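Long-range contacts in chain length determinant protein (Shigella flexneri, PDB 4ZM5), which regulates the chain length of the lipopolysaccharide O antigen in Shigella flexneri, probably as a membrane-anchored oligomer: residues P15-I20 / D223-R228; E67-I71 / T83-V87; A91-Q95 / P233-I237. The protein carries 1 engineered substitution. One frame throughout, in Å; residues are numbered along the deposited sequence.

Contact 1 (P15-I20 / D223-R228); sequences PDVGQI and DIHAYR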
# COMPACT_ATOMS: atom_id res chain seq x y z
N PRO B 15 12.72 -2.86 14.54
CA PRO B 15 11.91 -2.24 15.59
C PRO B 15 10.62 -3.05 15.83
O PRO B 15 10.21 -3.82 14.95
CB PRO B 15 11.64 -0.84 15.03
CG PRO B 15 11.75 -1.00 13.56
CD PRO B 15 12.76 -2.04 13.31
N ASP B 16 9.99 -2.89 17.01
CA ASP B 16 8.72 -3.54 17.41
C ASP B 16 7.55 -2.87 16.70
O ASP B 16 7.67 -1.71 16.30
CB ASP B 16 8.49 -3.42 18.93
CG ASP B 16 9.31 -4.34 19.79
OD1 ASP B 16 9.65 -5.46 19.33
OD2 ASP B 16 9.57 -3.97 20.96
N VAL B 17 6.38 -3.56 16.64
CA VAL B 17 5.13 -3.05 16.05
C VAL B 17 4.73 -1.77 16.77
O VAL B 17 4.29 -0.82 16.12
CB VAL B 17 4.01 -4.14 16.08
CG1 VAL B 17 2.70 -3.66 15.47
CG2 VAL B 17 4.47 -5.43 15.40
N GLY B 18 4.97 -1.72 18.08
CA GLY B 18 4.66 -0.55 18.89
C GLY B 18 5.49 0.66 18.52
O GLY B 18 4.97 1.78 18.43
N GLN B 19 6.78 0.42 18.28
CA GLN B 19 7.74 1.46 17.88
C GLN B 19 7.44 2.01 16.47
O GLN B 19 7.80 3.14 16.14
CB GLN B 19 9.17 0.89 17.88
CG GLN B 19 9.77 0.60 19.25
CD GLN B 19 11.12 -0.06 19.10
OE1 GLN B 19 11.23 -1.25 18.81
NE2 GLN B 19 12.19 0.70 19.28
N ILE B 20 6.80 1.17 15.64
CA ILE B 20 6.52 1.38 14.23
C ILE B 20 5.07 1.83 13.93
O ILE B 20 4.84 2.34 12.83
CB ILE B 20 6.89 0.04 13.53
CG1 ILE B 20 8.07 0.22 12.62
CG2 ILE B 20 5.74 -0.74 12.87
CD1 ILE B 20 9.18 1.07 13.30
N ASP B 223 6.72 9.12 16.29
CA ASP B 223 7.92 8.71 17.02
C ASP B 223 8.38 7.43 16.34
O ASP B 223 7.85 6.34 16.60
CB ASP B 223 7.63 8.52 18.54
CG ASP B 223 8.80 7.95 19.35
OD1 ASP B 223 9.91 8.50 19.25
OD2 ASP B 223 8.57 6.98 20.10
N ILE B 224 9.30 7.58 15.37
CA ILE B 224 9.74 6.43 14.60
C ILE B 224 11.14 5.99 15.01
O ILE B 224 12.04 6.79 15.27
CB ILE B 224 9.60 6.62 13.06
CG1 ILE B 224 10.45 7.80 12.53
CG2 ILE B 224 8.10 6.78 12.71
CD1 ILE B 224 10.44 7.93 11.05
N HIS B 225 11.27 4.67 15.09
CA HIS B 225 12.46 3.90 15.49
C HIS B 225 12.85 3.01 14.31
O HIS B 225 12.00 2.36 13.74
CB HIS B 225 12.14 3.07 16.76
CG HIS B 225 11.50 3.85 17.88
ND1 HIS B 225 12.25 4.36 18.93
CD2 HIS B 225 10.20 4.22 18.06
CE1 HIS B 225 11.39 5.02 19.71
NE2 HIS B 225 10.15 4.95 19.23
N ALA B 226 14.11 3.05 13.89
CA ALA B 226 14.55 2.22 12.76
C ALA B 226 15.15 0.87 13.27
O ALA B 226 15.43 -0.03 12.49
CB ALA B 226 15.55 2.98 11.90
N TYR B 227 15.30 0.75 14.59
CA TYR B 227 15.84 -0.44 15.22
C TYR B 227 15.36 -0.56 16.67
O TYR B 227 14.68 0.33 17.18
CB TYR B 227 17.39 -0.46 15.16
CG TYR B 227 18.04 0.64 15.97
CD1 TYR B 227 18.15 1.93 15.47
CD2 TYR B 227 18.55 0.39 17.24
CE1 TYR B 227 18.73 2.95 16.21
CE2 TYR B 227 19.15 1.40 17.99
CZ TYR B 227 19.24 2.68 17.47
OH TYR B 227 19.82 3.70 18.19
N ARG B 228 15.72 -1.67 17.30
CA ARG B 228 15.45 -2.03 18.67
C ARG B 228 16.70 -2.69 19.20
O ARG B 228 17.29 -3.51 18.49
CB ARG B 228 14.23 -2.96 18.74
CG ARG B 228 13.99 -3.56 20.10
CD ARG B 228 12.77 -4.44 20.15
NE ARG B 228 12.98 -5.80 19.64
CZ ARG B 228 13.57 -6.79 20.30
NH1 ARG B 228 14.11 -6.57 21.50
NH2 ARG B 228 13.64 -8.00 19.77
O HOH W 1 11.41 -6.47 17.10
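Gln19 reaches His225 with CG beside its own backbone N (chi1 -71°) and the next bond extended, which lays CG over one imidazole face and CB near CD2. CG stands 4.1 Å from the His225 ring centroid, a CH-pi contact offset toward the rim, while Gln19 O meets the ring edge in plane, 3.3 Å from His225 CD2. The amide is used at both ends: OE1 accepts an almost straight bond from Asp16 N (2.7 Å, 178°), and NE2 gives a weak, bent one to Tyr227 O at 3.3 Å. His225 is held from its own side by NE2 bonding to Asp223 OD2, which it meets from above the carboxylate plane. Pro15 lies against the backbone carbonyls, its CG 3.4 Å from His225 O.

Farther along, Asp16 OD1 lies 3.4 Å from Arg228 NE, well out of the guanidinium plane, and a water bonded to both atoms supplies the directed link. The same carboxylate pairs with Arg48 and Lys115 of the second subunit. Three cationic side chains around one acid would probably favour its ionised form, so the start of helix 17-31 is joined by charge both to the returning chain and to the neighbouring subunit.

Contact 2 (E67-I71 / T83-V87); sequences EKLTI and TVSYV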
# COMPACT_ATOMS: atom_id res chain seq x y z
N GLU B 67 40.38 2.38 11.72
CA GLU B 67 39.54 1.93 12.83
C GLU B 67 38.78 0.69 12.38
O GLU B 67 38.44 0.56 11.19
CB GLU B 67 38.59 3.04 13.31
CG GLU B 67 39.27 4.20 14.04
CD GLU B 67 38.38 5.41 14.33
OE1 GLU B 67 38.67 6.49 13.78
OE2 GLU B 67 37.42 5.28 15.12
N LYS B 68 38.54 -0.23 13.31
CA LYS B 68 37.82 -1.45 13.03
C LYS B 68 36.42 -1.36 13.64
O LYS B 68 36.26 -1.33 14.86
CB LYS B 68 38.59 -2.70 13.54
CG LYS B 68 37.84 -4.03 13.48
CD LYS B 68 37.78 -4.64 12.08
CE LYS B 68 37.59 -6.15 12.15
NZ LYS B 68 37.39 -6.74 10.79
N LEU B 69 35.42 -1.30 12.74
CA LEU B 69 34.00 -1.33 13.05
C LEU B 69 33.36 -2.41 12.20
O LEU B 69 33.61 -2.48 10.99
CB LEU B 69 33.32 0.02 12.86
CG LEU B 69 31.90 0.09 13.35
CD1 LEU B 69 31.76 1.10 14.45
CD2 LEU B 69 30.97 0.40 12.21
N THR B 70 32.54 -3.24 12.84
CA THR B 70 31.93 -4.41 12.24
C THR B 70 30.42 -4.41 12.39
O THR B 70 29.89 -3.97 13.41
CB THR B 70 32.53 -5.66 12.88
OG1 THR B 70 33.93 -5.46 13.14
CG2 THR B 70 32.39 -6.88 12.01
N ILE B 71 29.74 -4.92 11.35
CA ILE B 71 28.30 -5.16 11.28
C ILE B 71 28.12 -6.53 10.60
O ILE B 71 28.47 -6.73 9.43
CB ILE B 71 27.43 -4.00 10.67
CG1 ILE B 71 25.91 -4.35 10.74
CG2 ILE B 71 27.91 -3.56 9.29
CD1 ILE B 71 24.94 -3.17 10.72
N THR B 83 24.89 -7.79 14.90
CA THR B 83 25.93 -7.50 15.89
C THR B 83 26.82 -6.40 15.35
O THR B 83 27.44 -6.54 14.28
CB THR B 83 26.72 -8.79 16.20
OG1 THR B 83 25.86 -9.69 16.86
CG2 THR B 83 27.91 -8.54 17.10
N VAL B 84 26.89 -5.31 16.10
CA VAL B 84 27.74 -4.18 15.76
C VAL B 84 28.91 -4.16 16.77
O VAL B 84 28.70 -4.34 17.97
CB VAL B 84 26.99 -2.83 15.64
CG1 VAL B 84 26.18 -2.79 14.34
CG2 VAL B 84 26.05 -2.61 16.82
N SER B 85 30.13 -4.04 16.25
CA SER B 85 31.32 -4.09 17.09
C SER B 85 32.29 -2.99 16.79
O SER B 85 32.45 -2.62 15.64
CB SER B 85 32.03 -5.43 16.93
OG SER B 85 31.33 -6.46 17.58
N TYR B 86 32.97 -2.51 17.81
CA TYR B 86 33.99 -1.49 17.67
C TYR B 86 35.21 -1.86 18.51
O TYR B 86 35.07 -2.21 19.68
CB TYR B 86 33.47 -0.10 18.06
CG TYR B 86 34.51 0.98 17.85
CD1 TYR B 86 34.81 1.44 16.57
CD2 TYR B 86 35.22 1.51 18.92
CE1 TYR B 86 35.81 2.39 16.35
CE2 TYR B 86 36.22 2.46 18.72
CZ TYR B 86 36.50 2.91 17.44
OH TYR B 86 37.48 3.84 17.23
N VAL B 87 36.39 -1.74 17.91
CA VAL B 87 37.66 -1.99 18.59
C VAL B 87 38.27 -0.63 18.96
O VAL B 87 38.67 0.15 18.07
CB VAL B 87 38.65 -2.90 17.80
CG1 VAL B 87 39.90 -3.21 18.64
CG2 VAL B 87 37.99 -4.18 17.32
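Tyr86 OH donates to Glu67 OE2 at 2.6 Å, the shortest polar contact across this antiparallel beta hairpin of strands 68-73 and 82-88. It approaches the anti side of the carboxylate, 31° out of its plane, and the phenol ring stands nearly upright to that plane, 81° away. Tyr101 of helix 91-159 bonds to the same oxygen, which ties the hairpin to the long helix.

Inward from this end the backbone takes over. Thr70 and Ser85 form a hydrogen-bonded pair, with Thr70 N to Ser85 O and Ser85 N to Thr70 O both 2.9 Å. Leu69-Tyr86 and Ile71-Val84 are the flanking non-hydrogen-bonded pairs, and their side chains share one face of the sheet, packed against helices 38-53 and 91-159; Leu69 also touches the engineered Pro57. Thr70 and Ser85 use the other face.

On the helix-covered face, Tyr86 has CG anti to its backbone N (chi1 -177°), which runs the ring along its own strand until OH reaches Glu67; Leu69 crosses it at about a right angle with CD1 3.7 Å from Tyr86 CD1. Ile71 and Val84 instead run side by side, pointing the same way, and Ile71 CD1 rests 3.8 Å from Val84 CG1.

Contact 3 (A91-Q95 / P233-I237); sequences AEGAQ and PTLPI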
# COMPACT_ATOMS: atom_id res chain seq x y z
N ALA B 91 38.47 0.47 27.40
CA ALA B 91 37.12 -0.13 27.47
C ALA B 91 36.01 0.93 27.35
O ALA B 91 35.04 0.72 26.62
CB ALA B 91 36.95 -0.89 28.77
N GLU B 92 36.15 2.03 28.11
CA GLU B 92 35.22 3.15 28.16
C GLU B 92 35.14 3.84 26.81
O GLU B 92 34.07 4.30 26.43
CB GLU B 92 35.66 4.18 29.23
CG GLU B 92 35.48 3.74 30.68
CD GLU B 92 34.08 3.82 31.27
OE1 GLU B 92 33.20 4.47 30.66
OE2 GLU B 92 33.88 3.24 32.36
N GLY B 93 36.28 3.92 26.12
CA GLY B 93 36.42 4.53 24.81
C GLY B 93 35.73 3.74 23.73
O GLY B 93 34.98 4.32 22.93
N ALA B 94 35.97 2.40 23.71
CA ALA B 94 35.36 1.45 22.78
C ALA B 94 33.83 1.53 22.86
O ALA B 94 33.18 1.63 21.82
CB ALA B 94 35.82 0.03 23.08
N GLN B 95 33.27 1.54 24.10
CA GLN B 95 31.83 1.60 24.35
C GLN B 95 31.27 2.93 23.88
O GLN B 95 30.27 2.95 23.15
CB GLN B 95 31.51 1.37 25.83
CG GLN B 95 30.02 1.40 26.15
CD GLN B 95 29.76 1.37 27.63
OE1 GLN B 95 30.15 2.28 28.38
NE2 GLN B 95 29.10 0.33 28.09
N PRO B 233 25.60 -1.08 23.69
CA PRO B 233 27.07 -1.29 23.66
C PRO B 233 27.64 -1.70 25.02
O PRO B 233 27.36 -1.07 26.05
CB PRO B 233 27.64 0.05 23.20
CG PRO B 233 26.55 0.66 22.43
CD PRO B 233 25.26 0.24 23.10
N THR B 234 28.37 -2.83 25.03
CA THR B 234 28.97 -3.37 26.24
C THR B 234 30.20 -2.60 26.67
O THR B 234 30.85 -1.96 25.85
CB THR B 234 29.38 -4.85 26.07
OG1 THR B 234 30.36 -4.98 25.04
CG2 THR B 234 28.21 -5.77 25.87
N LEU B 235 30.52 -2.71 27.96
CA LEU B 235 31.73 -2.20 28.55
C LEU B 235 32.64 -3.44 28.72
O LEU B 235 32.34 -4.27 29.59
CB LEU B 235 31.44 -1.48 29.89
CG LEU B 235 32.63 -0.82 30.59
CD1 LEU B 235 33.08 0.42 29.85
CD2 LEU B 235 32.27 -0.45 32.00
N PRO B 236 33.65 -3.66 27.83
CA PRO B 236 34.48 -4.87 27.96
C PRO B 236 35.23 -4.89 29.30
O PRO B 236 35.82 -3.89 29.70
CB PRO B 236 35.42 -4.81 26.74
CG PRO B 236 35.39 -3.40 26.29
CD PRO B 236 34.07 -2.84 26.67
N ILE B 237 35.15 -6.03 30.01
CA ILE B 237 35.75 -6.22 31.32
C ILE B 237 37.26 -6.47 31.17
O ILE B 237 38.02 -6.16 32.09
CB ILE B 237 34.99 -7.36 32.07
CG1 ILE B 237 35.11 -7.23 33.60
CG2 ILE B 237 35.33 -8.77 31.57
CD1 ILE B 237 34.01 -7.98 34.41
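Gln95 and the chain around Pro233 make the close part of this contact, whereas Glu92 and Leu235 meet more loosely on the surface. A chi1 of -179° sets Gln95 CG trans to the backbone N, and the next bond stays extended, which carries the amide from the helix across to the loop. There NE2 donates to Pro233 O at 3.0 Å with an N-H...O angle of 148°. The donor sits above the carbonyl plane, 39° out of it, so the bond is not directed along a lone pair. It is the single hydrogen bond between the two segments. The aliphatic part of the same side chain fills in behind it: Gln95 CB is 3.4 Å from Thr234 O, and CG lies 4.0 Å from Pro233 CB.

One helical turn earlier, Ala91 turns its methyl to the loop and meets Pro236 twice, with CB 3.3 Å from Pro236 O and 3.9 Å from Pro236 CG. Strand 6-13 backs this side through Trp6 and Ser8, and Thr234 joins it by bonds to Thr9.

The outer side is looser. Leu235 reaches obliquely across Glu92 and Gln95 and places CD1 3.8 Å from Glu92 CD, a glancing approach of a methyl to a carboxylate; the same methyl is 4.2 Å from Ala91 CB. Both Glu92 and Leu235 remain largely on the surface. Beyond them, Asn62 of the second subunit bonds to the backbone at Leu235 and Ile237.

The pairing thus sets the first turn of helix 91-159 against the irregular chain that follows strand 228-229, beside the N-terminal strand. Bringing both chain ends together next to the sheet in this way is consistent with the membrane-proximal alpha/beta base domain of Wzz-type chain-length regulators, whose transmembrane helices precede and follow such a periplasmic fragment.

All three contacts lie on one side of the chain's centre, at the end of the elongated molecule that carries the sheet. Contacts 2 and 3 are close neighbours, their centres about 12 Å apart, and touch where Tyr86 CD2 packs 3.6 Å from Ala94 O; strand 82-88 leads directly into helix 91-159. Contact 1 stands apart, with centres about 23 Å from contact 2 and 26 Å from contact 3, and nearest atoms about 8 Å away in each case. Strand 6-13 connects them, lying between 82-88 and 228-229 in the sheet. Along the sequence contacts 1 and 3 interlock, their segments alternating, and all three reach the second subunit, contact 2 through Thr83 alone.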